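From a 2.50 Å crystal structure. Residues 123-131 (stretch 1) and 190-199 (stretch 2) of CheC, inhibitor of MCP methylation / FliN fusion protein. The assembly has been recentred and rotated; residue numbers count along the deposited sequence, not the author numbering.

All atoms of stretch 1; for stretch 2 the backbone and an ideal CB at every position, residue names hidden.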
# COMPACT_ATOMS: atom_id res chain seq x y z
N SER A 123 2.72 2.85 -13.06
CA SER A 123 1.51 2.28 -13.63
C SER A 123 0.36 3.27 -13.46
O SER A 123 -0.43 3.47 -14.38
CB SER A 123 1.16 0.98 -12.93
OG SER A 123 -0.09 0.47 -13.38
N LEU A 124 0.29 3.89 -12.29
CA LEU A 124 -0.75 4.86 -12.01
C LEU A 124 -0.62 6.08 -12.91
O LEU A 124 -1.61 6.58 -13.45
CB LEU A 124 -0.68 5.29 -10.53
CG LEU A 124 -1.92 6.02 -9.98
CD1 LEU A 124 -3.16 5.12 -10.16
CD2 LEU A 124 -1.72 6.40 -8.51
N SER A 125 0.61 6.54 -13.12
CA SER A 125 0.85 7.70 -13.97
C SER A 125 0.38 7.46 -15.41
O SER A 125 -0.29 8.31 -16.00
CB SER A 125 2.33 8.09 -13.95
OG SER A 125 2.71 8.45 -12.64
N GLU A 126 0.73 6.30 -15.95
CA GLU A 126 0.32 5.96 -17.30
C GLU A 126 -1.20 5.81 -17.35
O GLU A 126 -1.85 6.31 -18.26
CB GLU A 126 0.99 4.65 -17.75
CG GLU A 126 2.50 4.79 -17.91
CD GLU A 126 3.21 3.47 -18.18
OE1 GLU A 126 2.76 2.41 -17.68
OE2 GLU A 126 4.26 3.49 -18.87
N LEU A 127 -1.76 5.20 -16.31
CA LEU A 127 -3.20 4.98 -16.22
C LEU A 127 -4.00 6.27 -16.20
O LEU A 127 -4.93 6.43 -16.99
CB LEU A 127 -3.51 4.12 -14.98
CG LEU A 127 -4.65 3.10 -15.01
CD1 LEU A 127 -5.97 3.77 -14.67
CD2 LEU A 127 -4.73 2.40 -16.37
N LEU A 128 -3.60 7.22 -15.35
CA LEU A 128 -4.31 8.49 -15.23
C LEU A 128 -3.90 9.58 -16.22
O LEU A 128 -4.56 10.63 -16.30
CB LEU A 128 -4.20 9.02 -13.80
CG LEU A 128 -4.91 8.19 -12.72
CD1 LEU A 128 -4.82 8.89 -11.39
CD2 LEU A 128 -6.37 7.97 -13.11
N GLY A 129 -2.84 9.32 -16.99
CA GLY A 129 -2.38 10.29 -17.97
C GLY A 129 -1.73 11.51 -17.34
O GLY A 129 -1.88 12.63 -17.82
N ILE A 130 -0.99 11.29 -16.27
CA ILE A 130 -0.33 12.38 -15.58
C ILE A 130 0.91 11.86 -14.87
O ILE A 130 0.93 10.72 -14.42
CB ILE A 130 -1.30 13.03 -14.56
CG1 ILE A 130 -0.69 14.30 -13.97
CG2 ILE A 130 -1.68 12.04 -13.47
CD1 ILE A 130 -0.48 15.41 -14.99
N THR A 131 1.95 12.67 -14.81
CA THR A 131 3.19 12.26 -14.15
C THR A 131 3.10 12.43 -12.64
O THR A 131 2.81 13.51 -12.13
CB THR A 131 4.41 13.05 -14.71
OG1 THR A 131 4.76 12.53 -16.00
CG2 THR A 131 5.62 12.94 -13.79
N UNK A 190 -9.35 13.29 -6.09
CA UNK A 190 -8.45 13.88 -7.06
C UNK A 190 -8.17 12.86 -8.18
O UNK A 190 -8.17 13.21 -9.35
CB UNK A 190 -7.15 14.33 -6.39
N UNK A 191 -7.93 11.60 -7.80
CA UNK A 191 -7.68 10.54 -8.76
C UNK A 191 -8.93 10.30 -9.61
O UNK A 191 -8.83 9.96 -10.78
CB UNK A 191 -7.26 9.26 -8.04
N UNK A 192 -10.10 10.51 -9.01
CA UNK A 192 -11.36 10.32 -9.71
C UNK A 192 -11.57 11.38 -10.79
O UNK A 192 -12.18 11.09 -11.82
CB UNK A 192 -12.52 10.35 -8.72
N UNK A 193 -11.08 12.60 -10.56
CA UNK A 193 -11.22 13.67 -11.55
C UNK A 193 -10.42 13.31 -12.80
O UNK A 193 -10.88 13.53 -13.91
CB UNK A 193 -10.75 15.01 -10.98
N UNK A 194 -9.23 12.76 -12.60
CA UNK A 194 -8.38 12.36 -13.71
C UNK A 194 -8.96 11.13 -14.40
O UNK A 194 -8.91 10.99 -15.63
CB UNK A 194 -6.96 12.08 -13.23
N UNK A 195 -9.49 10.22 -13.59
CA UNK A 195 -10.08 8.97 -14.04
C UNK A 195 -11.35 9.15 -14.87
O UNK A 195 -11.50 8.53 -15.92
CB UNK A 195 -10.39 8.09 -12.83
N UNK A 196 -12.27 9.99 -14.40
CA UNK A 196 -13.51 10.19 -15.13
C UNK A 196 -13.35 10.92 -16.44
O UNK A 196 -14.08 10.66 -17.40
CB UNK A 196 -14.50 10.96 -14.25
N UNK A 197 -12.36 11.81 -16.50
CA UNK A 197 -12.08 12.56 -17.71
C UNK A 197 -11.77 11.63 -18.89
O UNK A 197 -12.22 11.88 -20.01
CB UNK A 197 -10.91 13.52 -17.47
N UNK A 198 -11.01 10.57 -18.64
CA UNK A 198 -10.72 9.66 -19.74
C UNK A 198 -11.66 8.47 -19.91
O UNK A 198 -11.51 7.69 -20.86
CB UNK A 198 -9.30 9.13 -19.56
N UNK A 199 -12.63 8.34 -19.02
CA UNK A 199 -13.65 7.30 -19.15
C UNK A 199 -14.68 7.88 -20.11
O UNK A 199 -15.43 7.14 -20.76
CB UNK A 199 -14.27 6.91 -17.81

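Stretch 2 is helical, and its axis passes 10.3 Å from that of helix 123-128 at an angle of 47°; only some of its positions meet stretch 1. Position 190 has nothing of stretch 1 within 5.5 Å of its CB, and almost any helix-compatible residue would serve. It is Lys190.

At 191 the bond from CA to CB runs sideways, yet the ideal CB lies 4.2 Å from Leu128 CD1, and Leu124 lies farther along the same apolar surface. An apolar side chain would suit, either a branched one such as leucine or a longer, flexible one such as methionine. The residue is Met191, present as selenomethionine; its CE reaches Leu124 CD1 at 3.8 Å, extending the contact beyond Leu128.

Positions 192 and 193 have no partner in stretch 1, and the choice there is loose. They are Tyr192, which points away, and Glu193, whose OE1 forms a salt bridge with Lys190 NZ at 3.2 Å; the two residues are three apart, nearly one helical turn.

Position 194 points toward stretch 1 at the closest CA-CA approach, its CA 5.8 Å from the CA of Leu128. The ideal CB is 4.2 Å from Leu128 CD2 and 5.3 Å from Ile130 CG2, so a large apolar or aromatic side chain could cover both; leucine, phenylalanine or tyrosine are all plausible. It is Tyr194. Its CB packs on Leu128 CD2 at 4.1 Å, and Ile130 CG2 sits over one ring face in a CH-pi contact, 4.2 Å from the ring centroid and nearly on its normal. The hydroxyl is hydrogen-bonded elsewhere in the structure.

At 195 the CB is directed sideways, with the ideal CB 4.0 Å from Leu128 CD2. Leu127 CD1 lies farther out, which favours a long apolar or aromatic residue. Phe195 fills the place: Leu128 CD2 and Leu127 CD1 both lie at the edge of its ring, the latter 4.4 Å from CE1.

Positions 196 and 197 are free of stretch 1, and the open space admits small polar residues or long charged ones. Thr196 donates from OG1 to Tyr192 O at 2.8 Å, while Lys197 extends its chain with every chi angle near t.

Position 198 again points toward stretch 1, but no atom there comes within 5.5 Å of its ideal CB. Carbonyl oxygens at the end of helix 123-128 offer acceptors, so a long donor such as lysine or arginine fits, and glutamine is conceivable. Lys198 bridges the gap, its NZ giving a weak hydrogen bond to Leu127 O at 3.3 Å.

Position 199 makes no contact and tolerates many residues; it is Gln199.

Stretch 2, residues 190-199: KMYEYFTKKQ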
# COMPACT_ATOMS: atom_id res chain seq x y z
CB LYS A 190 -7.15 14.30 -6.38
CG LYS A 190 -6.58 15.62 -6.85
CD LYS A 190 -6.28 15.61 -8.34
CE LYS A 190 -7.27 16.49 -9.10
NZ LYS A 190 -7.29 16.22 -10.57
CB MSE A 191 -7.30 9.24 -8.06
CG MSE A 191 -5.98 9.25 -7.32
SE MSE A 191 -5.74 7.58 -6.35
CE MSE A 191 -5.92 6.38 -7.84
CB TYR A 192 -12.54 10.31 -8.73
CG TYR A 192 -13.80 9.75 -9.34
CD1 TYR A 192 -13.85 8.43 -9.80
CD2 TYR A 192 -14.94 10.54 -9.49
CE1 TYR A 192 -14.99 7.91 -10.41
CE2 TYR A 192 -16.09 10.04 -10.10
CZ TYR A 192 -16.11 8.72 -10.56
OH TYR A 192 -17.23 8.22 -11.21
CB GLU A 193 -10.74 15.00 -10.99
CG GLU A 193 -11.66 15.63 -9.96
CD GLU A 193 -11.01 16.77 -9.17
OE1 GLU A 193 -10.14 17.49 -9.73
OE2 GLU A 193 -11.37 16.94 -7.99
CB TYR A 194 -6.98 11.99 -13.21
CG TYR A 194 -6.08 13.15 -12.90
CD1 TYR A 194 -5.52 13.30 -11.63
CD2 TYR A 194 -5.75 14.09 -13.87
CE1 TYR A 194 -4.66 14.34 -11.33
CE2 TYR A 194 -4.89 15.15 -13.59
CZ TYR A 194 -4.35 15.26 -12.31
OH TYR A 194 -3.50 16.31 -12.01
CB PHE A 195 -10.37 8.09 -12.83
CG PHE A 195 -10.78 6.69 -13.18
CD1 PHE A 195 -9.81 5.74 -13.50
CD2 PHE A 195 -12.11 6.30 -13.09
CE1 PHE A 195 -10.17 4.42 -13.73
CE2 PHE A 195 -12.48 4.99 -13.33
CZ PHE A 195 -11.51 4.04 -13.65
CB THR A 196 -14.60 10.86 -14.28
OG1 THR A 196 -14.05 12.01 -13.62
CG2 THR A 196 -15.10 9.89 -13.27
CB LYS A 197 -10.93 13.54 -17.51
CG LYS A 197 -10.59 14.35 -18.77
CD LYS A 197 -9.31 15.13 -18.57
CE LYS A 197 -8.89 15.86 -19.84
NZ LYS A 197 -7.62 16.63 -19.63
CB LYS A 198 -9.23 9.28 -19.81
CG LYS A 198 -8.65 8.58 -18.63
CD LYS A 198 -7.42 7.78 -19.06
CE LYS A 198 -6.32 8.64 -19.67
NZ LYS A 198 -5.12 7.80 -19.99
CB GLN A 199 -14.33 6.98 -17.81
CG GLN A 199 -13.76 5.75 -17.10
CD GLN A 199 -14.66 5.21 -15.99
OE1 GLN A 199 -15.37 5.96 -15.32
NE2 GLN A 199 -14.61 3.90 -15.79
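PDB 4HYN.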